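Local coordinates for halotolerant alpha-type carbonic anhydrase (dCA II) (Dunaliella salina, PDB 1Y7W), which catalyses the reversible hydration of carbon dioxide to bicarbonate as a zinc-dependent alpha-type carbonic anhydrase that keeps working in high salt, at residues Y23-H28 against G269-N274; L97-K102 against F131-S136; H144-L149 against Y173-N178. All coordinates share one frame; numbering follows the deposited sequence. Where two conformers were deposited one is given.

Contact 1. Residues Y23-H28 against G269-N274; sequences YDYMQH and GADVVN
The ring of Y25 lies broadside against N274, whose CA sits 3.7 Å above the ring plane over its centre. CB of N274 adds a CH-pi contact, 3.9 Å from the centroid of the Y25 ring and close to the ring normal. The two side chains run side by side and point the same way, ring and amide planes 69° apart, so it is the aliphatic base of the asparagine that meets the pi face. Its amide turns to other work: OD1 accepts from the backbone N of H133 and ND2 donates to O of F131. A flat aromatic ring suits this buried place, since one face lies over CA, CB and the carbonyl carbon of N274 together.

CG of Y25 stands anti to its carbonyl carbon, beside the backbone N (chi1 -71°); chi2 then turns the ring so that one face meets N274. OD2 of D271 takes the backbone N-H at 2.7 Å from Y25 N, with the donor well above the carboxylate plane. The segment 23-28 forms an Asx turn at D24 to M26 that overlaps a type I beta turn from Y25 to H28: OD1 of D24 accepts from M26 N at 2.9 Å, CG of D24 being tucked between its own N and carbonyl carbon (chi1 62°). Here the N-terminal loop of the alpha-carbonic anhydrase packs on the loop after helix 253-266, and the Y25 side chain comes within about 7 Å of the zinc ion.

The two carboxylates come close, OD1 of D24 lying 4.3 Å from OD2 of D271, a repulsion that the neighbouring backbone N-H groups would partly offset. H28 reaches V273 only loosely, with CE1 4.0 Å from V273 O, and its ND1 is engaged by O of N275. A water gives a hydrogen bond to Y25 O and a weak one to V273 O.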
loop_
_atom_site.group_PDB
_atom_site.type_symbol
_atom_site.label_atom_id
_atom_site.label_comp_id
_atom_site.label_asym_id
_atom_site.label_seq_id
_atom_site.Cartn_x
_atom_site.Cartn_y
_atom_site.Cartn_z
ATOM N N TYR A 23 -9.570 -15.706 5.072
ATOM C CA TYR A 23 -9.940 -15.386 3.701
ATOM C C TYR A 23 -8.813 -15.611 2.684
ATOM O O TYR A 23 -7.671 -15.794 3.055
ATOM C CB TYR A 23 -10.376 -13.916 3.655
ATOM C CG TYR A 23 -9.236 -12.971 3.928
ATOM C CD1 TYR A 23 -8.418 -12.524 2.893
ATOM C CD2 TYR A 23 -8.917 -12.578 5.248
ATOM C CE1 TYR A 23 -7.315 -11.721 3.158
ATOM C CE2 TYR A 23 -7.828 -11.783 5.517
ATOM C CZ TYR A 23 -7.027 -11.355 4.464
ATOM O OH TYR A 23 -5.940 -10.571 4.670
ATOM N N ASP A 24 -9.146 -15.573 1.392
ATOM C CA ASP A 24 -8.119 -15.726 0.371
ATOM C C ASP A 24 -8.523 -14.867 -0.837
ATOM O O ASP A 24 -9.545 -14.175 -0.814
ATOM C CB ASP A 24 -7.936 -17.182 -0.046
ATOM C CG ASP A 24 -9.177 -17.784 -0.668
ATOM O OD1 ASP A 24 -9.793 -17.203 -1.591
ATOM O OD2 ASP A 24 -9.542 -18.887 -0.213
ATOM N N TYR A 25 -7.681 -14.898 -1.856
ATOM C CA TYR A 25 -7.895 -14.082 -3.047
ATOM C C TYR A 25 -8.397 -14.825 -4.246
ATOM O O TYR A 25 -8.384 -14.289 -5.381
ATOM C CB TYR A 25 -6.600 -13.359 -3.422
ATOM C CG TYR A 25 -6.279 -12.263 -2.438
ATOM C CD1 TYR A 25 -5.491 -12.517 -1.303
ATOM C CD2 TYR A 25 -6.724 -10.968 -2.663
ATOM C CE1 TYR A 25 -5.138 -11.466 -0.424
ATOM C CE2 TYR A 25 -6.382 -9.913 -1.792
ATOM C CZ TYR A 25 -5.591 -10.169 -0.695
ATOM O OH TYR A 25 -5.186 -9.089 0.092
ATOM N N MET A 26 -8.878 -16.045 -4.034
ATOM C CA MET A 26 -9.365 -16.799 -5.177
ATOM C C MET A 26 -10.462 -16.068 -5.943
ATOM O O MET A 26 -10.510 -16.145 -7.161
ATOM C CB MET A 26 -9.832 -18.193 -4.758
ATOM C CG MET A 26 -10.201 -19.055 -5.954
ATOM S SD MET A 26 -10.802 -20.699 -5.527
ATOM C CE MET A 26 -12.683 -20.400 -5.732
ATOM N N GLN A 27 -11.336 -15.338 -5.248
ATOM C CA GLN A 27 -12.379 -14.611 -5.936
ATOM C C GLN A 27 -12.159 -13.121 -5.820
ATOM O O GLN A 27 -13.096 -12.343 -6.004
ATOM C CB GLN A 27 -13.757 -14.946 -5.353
ATOM C CG GLN A 27 -14.147 -16.407 -5.582
ATOM C CD GLN A 27 -15.515 -16.677 -5.052
ATOM O OE1 GLN A 27 -16.450 -15.873 -5.225
ATOM N NE2 GLN A 27 -15.646 -17.783 -4.361
ATOM N N HIS A 28 -10.925 -12.745 -5.531
ATOM C CA HIS A 28 -10.555 -11.335 -5.378
ATOM C C HIS A 28 -11.498 -10.594 -4.437
ATOM O O HIS A 28 -11.816 -9.426 -4.631
ATOM C CB HIS A 28 -10.493 -10.660 -6.753
ATOM C CG HIS A 28 -9.478 -11.306 -7.641
ATOM N ND1 HIS A 28 -8.115 -11.094 -7.501
ATOM C CD2 HIS A 28 -9.619 -12.299 -8.555
ATOM C CE1 HIS A 28 -7.461 -11.936 -8.300
ATOM N NE2 HIS A 28 -8.353 -12.681 -8.941
ATOM N N GLY A 269 -0.023 -23.085 -0.922
ATOM C CA GLY A 269 -1.408 -22.765 -1.256
ATOM C C GLY A 269 -1.716 -21.266 -1.276
ATOM O O GLY A 269 -2.868 -20.852 -1.269
ATOM N N ALA A 270 -0.697 -20.434 -1.339
ATOM C CA ALA A 270 -0.919 -18.999 -1.305
ATOM C C ALA A 270 -1.387 -18.487 -2.658
ATOM O O ALA A 270 -1.138 -19.114 -3.702
ATOM C CB ALA A 270 0.385 -18.290 -0.854
ATOM N N ASP A 271 -2.098 -17.357 -2.648
ATOM C CA ASP A 271 -2.545 -16.773 -3.909
ATOM C C ASP A 271 -1.413 -15.862 -4.342
ATOM O O ASP A 271 -0.991 -14.947 -3.602
ATOM C CB ASP A 271 -3.831 -15.949 -3.729
ATOM C CG ASP A 271 -5.043 -16.824 -3.424
ATOM O OD1 ASP A 271 -5.379 -17.700 -4.276
ATOM O OD2 ASP A 271 -5.632 -16.644 -2.335
ATOM N N VAL A 272 -0.935 -16.083 -5.554
ATOM C CA VAL A 272 0.165 -15.296 -6.058
ATOM C C VAL A 272 -0.329 -13.938 -6.553
ATOM O O VAL A 272 0.452 -13.011 -6.638
ATOM C CB VAL A 272 0.858 -16.058 -7.189
ATOM C CG1 VAL A 272 1.969 -15.252 -7.758
ATOM C CG2 VAL A 272 1.433 -17.364 -6.650
ATOM N N VAL A 273 -1.607 -13.827 -6.902
ATOM C CA VAL A 273 -2.149 -12.551 -7.390
ATOM C C VAL A 273 -3.070 -12.060 -6.210
ATOM O O VAL A 273 -4.219 -12.511 -6.047
ATOM C CB VAL A 273 -2.972 -12.744 -8.693
ATOM C CG1 VAL A 273 -3.355 -11.372 -9.268
ATOM C CG2 VAL A 273 -2.118 -13.508 -9.768
ATOM N N ASN A 274 -2.559 -11.128 -5.403
ATOM C CA ASN A 274 -3.305 -10.730 -4.200
ATOM C C ASN A 274 -3.993 -9.381 -4.208
ATOM O O ASN A 274 -3.705 -8.495 -3.360
ATOM C CB ASN A 274 -2.338 -10.831 -2.999
ATOM C CG ASN A 274 -1.160 -9.869 -3.111
ATOM O OD1 ASN A 274 -0.697 -9.574 -4.218
ATOM N ND2 ASN A 274 -0.639 -9.389 -1.956
HETATM O O HOH W 1 -6.174 -14.953 -7.110
#

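Contact 2. Residues L97-K102 against F131-S136. With ZN (zinc ion), chain D.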
loop_
_atom_site.group_PDB
_atom_site.type_symbol
_atom_site.label_atom_id
_atom_site.label_comp_id
_atom_site.label_asym_id
_atom_site.label_seq_id
_atom_site.Cartn_x
_atom_site.Cartn_y
_atom_site.Cartn_z
ATOM N N LEU A 97 9.062 -12.711 4.332
ATOM C CA LEU A 97 9.198 -13.481 3.118
ATOM C C LEU A 97 7.961 -14.353 2.860
ATOM O O LEU A 97 7.983 -15.581 3.028
ATOM C CB LEU A 97 10.476 -14.340 3.184
ATOM C CG LEU A 97 11.752 -13.494 3.255
ATOM C CD1 LEU A 97 12.994 -14.448 3.133
ATOM C CD2 LEU A 97 11.759 -12.406 2.114
ATOM N N GLU A 98 6.861 -13.698 2.509
ATOM C CA GLU A 98 5.633 -14.407 2.186
ATOM C C GLU A 98 4.803 -13.471 1.339
ATOM O O GLU A 98 5.232 -12.354 0.989
ATOM C CB GLU A 98 4.857 -14.799 3.463
ATOM C CG GLU A 98 4.419 -13.605 4.329
ATOM C CD GLU A 98 3.729 -14.053 5.635
ATOM O OE1 GLU A 98 3.630 -15.276 5.904
ATOM O OE2 GLU A 98 3.245 -13.166 6.385
ATOM N N GLN A 99 3.622 -13.927 0.990
ATOM C CA GLN A 99 2.713 -13.103 0.168
ATOM C C GLN A 99 2.645 -11.626 0.633
ATOM O O GLN A 99 2.502 -11.382 1.840
ATOM C CB GLN A 99 1.312 -13.713 0.240
ATOM C CG GLN A 99 0.259 -13.063 -0.703
ATOM C CD GLN A 99 -1.164 -13.511 -0.347
ATOM O OE1 GLN A 99 -1.744 -14.400 -0.981
ATOM N NE2 GLN A 99 -1.719 -12.911 0.666
ATOM N N GLY A 100 2.776 -10.669 -0.311
ATOM C CA GLY A 100 2.683 -9.250 0.010
ATOM C C GLY A 100 3.986 -8.571 0.418
ATOM O O GLY A 100 4.113 -7.355 0.339
ATOM N N MET A 101 4.931 -9.368 0.874
ATOM C CA MET A 101 6.272 -8.915 1.270
ATOM C C MET A 101 6.308 -7.656 2.106
ATOM O O MET A 101 6.949 -6.670 1.749
ATOM C CB MET A 101 7.144 -8.756 0.020
ATOM C CG MET A 101 7.395 -10.134 -0.619
ATOM S SD MET A 101 8.759 -10.172 -1.827
ATOM C CE MET A 101 9.964 -9.803 -0.639
ATOM N N LYS A 102 5.573 -7.697 3.197
ATOM C CA LYS A 102 5.470 -6.556 4.092
ATOM C C LYS A 102 6.836 -6.134 4.614
ATOM O O LYS A 102 7.615 -6.995 5.029
ATOM C CB LYS A 102 4.622 -6.937 5.302
ATOM C CG LYS A 102 4.358 -5.710 6.179
ATOM C CD LYS A 102 3.261 -6.028 7.192
ATOM C CE LYS A 102 3.782 -6.922 8.345
ATOM N NZ LYS A 102 2.752 -7.030 9.505
ATOM N N PHE A 131 2.985 -5.027 -0.661
ATOM C CA PHE A 131 2.718 -5.029 -2.102
ATOM C C PHE A 131 1.509 -5.868 -2.523
ATOM O O PHE A 131 1.158 -6.854 -1.863
ATOM C CB PHE A 131 3.919 -5.624 -2.865
ATOM C CG PHE A 131 5.215 -4.859 -2.709
ATOM C CD1 PHE A 131 6.086 -5.142 -1.661
ATOM C CD2 PHE A 131 5.546 -3.851 -3.617
ATOM C CE1 PHE A 131 7.260 -4.419 -1.529
ATOM C CE2 PHE A 131 6.713 -3.113 -3.508
ATOM C CZ PHE A 131 7.580 -3.395 -2.450
ATOM N N HIS A 132 0.924 -5.487 -3.658
ATOM C CA HIS A 132 -0.171 -6.291 -4.250
ATOM C C HIS A 132 0.497 -6.580 -5.602
ATOM O O HIS A 132 0.779 -5.657 -6.378
ATOM C CB HIS A 132 -1.457 -5.468 -4.326
ATOM C CG HIS A 132 -2.030 -5.200 -2.966
ATOM N ND1 HIS A 132 -2.793 -6.127 -2.296
ATOM C CD2 HIS A 132 -1.820 -4.181 -2.089
ATOM C CE1 HIS A 132 -3.056 -5.689 -1.070
ATOM N NE2 HIS A 132 -2.473 -4.515 -0.920
ATOM N N HIS A 133 0.805 -7.870 -5.805
ATOM C CA HIS A 133 1.587 -8.307 -6.955
ATOM C C HIS A 133 0.845 -9.043 -8.065
ATOM O O HIS A 133 -0.092 -9.803 -7.814
ATOM C CB HIS A 133 2.838 -9.125 -6.480
ATOM C CG HIS A 133 2.648 -9.922 -5.192
ATOM N ND1 HIS A 133 1.959 -11.113 -5.119
ATOM C CD2 HIS A 133 3.114 -9.693 -3.935
ATOM C CE1 HIS A 133 2.013 -11.586 -3.884
ATOM N NE2 HIS A 133 2.712 -10.739 -3.144
ATOM N N PHE A 134 1.321 -8.781 -9.286
ATOM C CA PHE A 134 0.808 -9.289 -10.544
ATOM C C PHE A 134 -0.426 -8.563 -11.066
ATOM O O PHE A 134 -0.548 -8.352 -12.275
ATOM C CB PHE A 134 0.644 -10.784 -10.485
ATOM C CG PHE A 134 1.984 -11.476 -10.488
ATOM C CD1 PHE A 134 2.753 -11.529 -11.665
ATOM C CD2 PHE A 134 2.556 -11.930 -9.303
ATOM C CE1 PHE A 134 4.071 -12.023 -11.616
ATOM C CE2 PHE A 134 3.844 -12.411 -9.260
ATOM C CZ PHE A 134 4.602 -12.460 -10.405
ATOM N N LEU A 135 -1.333 -8.151 -10.176
ATOM C CA LEU A 135 -2.420 -7.305 -10.628
ATOM C C LEU A 135 -2.557 -6.221 -9.544
ATOM O O LEU A 135 -2.620 -6.584 -8.381
ATOM C CB LEU A 135 -3.759 -8.066 -10.731
ATOM C CG LEU A 135 -3.940 -8.948 -11.999
ATOM C CD1 LEU A 135 -5.341 -9.570 -11.950
ATOM C CD2 LEU A 135 -3.730 -8.062 -13.269
ATOM N N SER A 136 -2.620 -4.960 -9.918
ATOM C CA SER A 136 -2.816 -3.881 -8.970
ATOM C C SER A 136 -4.266 -3.893 -8.408
ATOM O O SER A 136 -5.193 -4.462 -9.042
ATOM C CB SER A 136 -2.556 -2.529 -9.639
ATOM O OG SER A 136 -3.433 -2.354 -10.742
HETATM ZN ZN ZN D . -2.497 -3.065 0.552
HETATM O O HOH W 2 -3.959 -3.831 1.517
#
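NE2 of H133 accepts the backbone N-H of G100 at 2.8 Å from G100 N, the donor lying almost in the plane of the imidazole. The same glycine also accepts: F131 N, two residues back on the strand, donates to G100 O at 2.8 Å, on a carbonyl lone pair. Glycine suits the spot: it sits in a type II turn from E98 to M101, at backbone angles where a CB would jam against the preceding carbonyl. Its CA comes within 3.4 Å of F131 O.

Around these bonds, CG of Q99 packs on CE1 of H133, and CB of M101 meets CD1 of F131 at 4.1 Å. Farther out, V272 O holds the other ring nitrogen, ND1 of H133, so both nitrogens are engaged and the ring's rotation is fixed. An alanine in place of H133 would probably leave G100 N and V272 O without their mate and open a gap between turn and strand.

H132, alternating with it on the strand, turns away to bind the zinc ion through NE2 at 2.1 Å, beside H130, H150 and a water, while N274 O takes its ND1. Accepting at NE2 implies that H133 is probably neutral, with its proton on ND1.

Contact 3. Residues H144-L149 against Y173-N178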
loop_
_atom_site.group_PDB
_atom_site.type_symbol
_atom_site.label_atom_id
_atom_site.label_comp_id
_atom_site.label_asym_id
_atom_site.label_seq_id
_atom_site.Cartn_x
_atom_site.Cartn_y
_atom_site.Cartn_z
ATOM N N HIS A 144 -4.978 -1.930 -15.243
ATOM C CA HIS A 144 -4.230 -2.517 -14.116
ATOM C C HIS A 144 -2.723 -2.356 -14.365
ATOM O O HIS A 144 -2.278 -2.132 -15.528
ATOM C CB HIS A 144 -4.502 -4.029 -13.937
ATOM C CG HIS A 144 -5.818 -4.353 -13.261
ATOM N ND1 HIS A 144 -5.948 -4.454 -11.886
ATOM C CD2 HIS A 144 -7.054 -4.615 -13.776
ATOM C CE1 HIS A 144 -7.201 -4.776 -11.583
ATOM N NE2 HIS A 144 -7.890 -4.885 -12.708
ATOM N N TYR A 145 -1.945 -2.414 -13.259
ATOM C CA TYR A 145 -0.477 -2.353 -13.307
ATOM C C TYR A 145 -0.048 -3.662 -12.687
ATOM O O TYR A 145 -0.789 -4.262 -11.897
ATOM C CB TYR A 145 0.080 -1.139 -12.513
ATOM C CG TYR A 145 -0.249 0.169 -13.164
ATOM C CD1 TYR A 145 0.665 0.801 -14.002
ATOM C CD2 TYR A 145 -1.532 0.714 -13.063
ATOM C CE1 TYR A 145 0.289 1.950 -14.721
ATOM C CE2 TYR A 145 -1.900 1.826 -13.756
ATOM C CZ TYR A 145 -0.998 2.447 -14.582
ATOM O OH TYR A 145 -1.388 3.599 -15.252
ATOM N N PRO A 146 1.145 -4.148 -13.021
ATOM C CA PRO A 146 1.584 -5.418 -12.450
ATOM C C PRO A 146 1.993 -5.372 -10.966
ATOM O O PRO A 146 2.203 -6.420 -10.324
ATOM C CB PRO A 146 2.767 -5.810 -13.350
ATOM C CG PRO A 146 3.288 -4.509 -13.806
ATOM C CD PRO A 146 2.055 -3.701 -14.090
ATOM N N LEU A 147 2.099 -4.167 -10.438
ATOM C CA LEU A 147 2.517 -4.065 -9.016
ATOM C C LEU A 147 1.999 -2.797 -8.392
ATOM O O LEU A 147 2.015 -1.748 -9.029
ATOM C CB LEU A 147 4.073 -4.095 -8.920
ATOM C CG LEU A 147 4.711 -4.194 -7.514
ATOM C CD1 LEU A 147 4.295 -5.536 -6.775
ATOM C CD2 LEU A 147 6.309 -4.150 -7.678
ATOM N N GLU A 148 1.494 -2.889 -7.164
ATOM C CA GLU A 148 1.022 -1.680 -6.461
ATOM C C GLU A 148 1.574 -1.777 -5.039
ATOM O O GLU A 148 1.383 -2.788 -4.342
ATOM C CB GLU A 148 -0.518 -1.598 -6.432
ATOM C CG GLU A 148 -1.053 -0.370 -5.680
ATOM C CD GLU A 148 -2.576 -0.248 -5.764
ATOM O OE1 GLU A 148 -3.178 -0.786 -6.731
ATOM O OE2 GLU A 148 -3.190 0.441 -4.897
ATOM N N LEU A 149 2.296 -0.728 -4.667
ATOM C CA LEU A 149 2.898 -0.585 -3.349
ATOM C C LEU A 149 1.995 0.268 -2.431
ATOM O O LEU A 149 1.511 1.305 -2.846
ATOM C CB LEU A 149 4.248 0.111 -3.518
ATOM C CG LEU A 149 4.828 0.846 -2.283
ATOM C CD1 LEU A 149 5.138 -0.173 -1.254
ATOM C CD2 LEU A 149 6.143 1.590 -2.669
ATOM N N TYR A 173 3.583 0.366 -10.500
ATOM C CA TYR A 173 4.759 0.051 -11.288
ATOM C C TYR A 173 4.234 -0.503 -12.605
ATOM O O TYR A 173 3.380 -1.384 -12.576
ATOM C CB TYR A 173 5.596 -1.050 -10.680
ATOM C CG TYR A 173 6.201 -0.685 -9.360
ATOM C CD1 TYR A 173 5.399 -0.608 -8.203
ATOM C CD2 TYR A 173 7.582 -0.391 -9.259
ATOM C CE1 TYR A 173 5.986 -0.227 -6.950
ATOM C CE2 TYR A 173 8.168 -0.019 -8.032
ATOM C CZ TYR A 173 7.360 0.062 -6.889
ATOM O OH TYR A 173 7.940 0.462 -5.697
ATOM N N LYS A 174 4.688 0.056 -13.721
ATOM C CA LYS A 174 4.307 -0.480 -15.032
ATOM C C LYS A 174 5.449 -1.381 -15.569
ATOM O O LYS A 174 6.645 -1.198 -15.237
ATOM C CB LYS A 174 4.065 0.653 -16.038
ATOM C CG LYS A 174 5.284 1.501 -16.342
ATOM C CD LYS A 174 5.017 2.477 -17.507
ATOM C CE LYS A 174 6.256 3.376 -17.765
ATOM N NZ LYS A 174 6.024 4.449 -18.821
ATOM N N TYR A 175 5.094 -2.370 -16.388
ATOM C CA TYR A 175 6.122 -3.233 -16.947
ATOM C C TYR A 175 6.947 -2.350 -17.892
ATOM O O TYR A 175 6.421 -1.523 -18.634
ATOM C CB TYR A 175 5.515 -4.405 -17.766
ATOM C CG TYR A 175 5.134 -5.606 -16.932
ATOM C CD1 TYR A 175 6.048 -6.185 -16.065
ATOM C CD2 TYR A 175 3.846 -6.159 -17.003
ATOM C CE1 TYR A 175 5.691 -7.287 -15.279
ATOM C CE2 TYR A 175 3.486 -7.279 -16.202
ATOM C CZ TYR A 175 4.423 -7.815 -15.349
ATOM O OH TYR A 175 4.087 -8.851 -14.517
ATOM N N SER A 176 8.239 -2.573 -17.878
ATOM C CA SER A 176 9.148 -1.788 -18.693
ATOM C C SER A 176 10.362 -2.681 -18.993
ATOM O O SER A 176 10.473 -3.762 -18.415
ATOM C CB SER A 176 9.557 -0.570 -17.872
ATOM O OG SER A 176 10.762 -0.016 -18.307
ATOM N N GLU A 177 11.247 -2.259 -19.898
ATOM C CA GLU A 177 12.436 -3.081 -20.189
ATOM C C GLU A 177 13.517 -2.762 -19.142
ATOM O O GLU A 177 14.537 -3.447 -19.058
ATOM C CB GLU A 177 12.942 -2.812 -21.635
ATOM C CG GLU A 177 11.888 -3.124 -22.758
ATOM C CD GLU A 177 11.491 -1.886 -23.663
ATOM O OE1 GLU A 177 12.130 -1.669 -24.745
ATOM O OE2 GLU A 177 10.534 -1.129 -23.291
ATOM N N ASN A 178 13.261 -1.745 -18.319
ATOM C CA ASN A 178 14.189 -1.291 -17.279
ATOM C C ASN A 178 13.570 -1.395 -15.893
ATOM O O ASN A 178 12.630 -0.700 -15.595
ATOM C CB ASN A 178 14.552 0.168 -17.523
ATOM C CG ASN A 178 15.134 0.395 -18.909
ATOM O OD1 ASN A 178 16.030 -0.352 -19.347
ATOM N ND2 ASN A 178 14.632 1.417 -19.611
#
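The backbones of 144-149 and 173-178 run antiparallel, with L147 and Y173 nearest at 5.2 Å between their CA atoms and Y173 N donating to L147 O at 3.0 Å. This is one end of the beta hairpin of strands 147-155 and 166-175, neighbours in the central sheet of the carbonic anhydrase fold.

L147 and Y173 lie side by side. CG of L147 is anti to its backbone N (chi1 -172°), and CD2 rests over one face of the Y173 ring, offset toward the rim, 3.9 Å from the centroid. L149 comes to the edge of that same ring, its CB near the plane and 3.9 Å from Y173 CE1, while its CD2 touches the hydroxyl oxygen. Branched leucines suit this buried position, since one lies over the face and the other meets the edge; F131 of the neighbouring strand 120-133 packs on both.

Before the strand, Y145 turns the edge of its ring to Y173 O and K174. The lysine suits this margin, CB touching CD1 of Y145 and the extended chain leading outward. P146 has no N-H to offer Y173 O; its CD methylene lies 3.1 Å from that oxygen instead. R253 makes a cation-pi contact with Y175, whose ring also takes a CH-pi contact from P146: CG stands over its centre, 3.5 Å from the Y175 centroid.

Overall arrangement
The centres of contacts 1 and 2 lie about 11 Å apart and those of contacts 2 and 3 about 13 Å; the centres of contacts 1 and 3 lie about 19 Å apart, their nearest atoms about 7 Å. Along the chain, contact 1 joins the N-terminal loop to a late loop, and between its segments come contact 2 and then contact 3. Contacts 2 and 3 share the central mixed sheet through neighbouring strands 120-133 and 147-155, joined by H132 N to E148 O and by S136 OG with Y145 N. Contact 1 meets contact 2 through hydrogen bonds of N274. Contact 2 supplies the zinc ligand H132, while N274 and E148 hydrogen-bond to zinc ligands as second-shell residues.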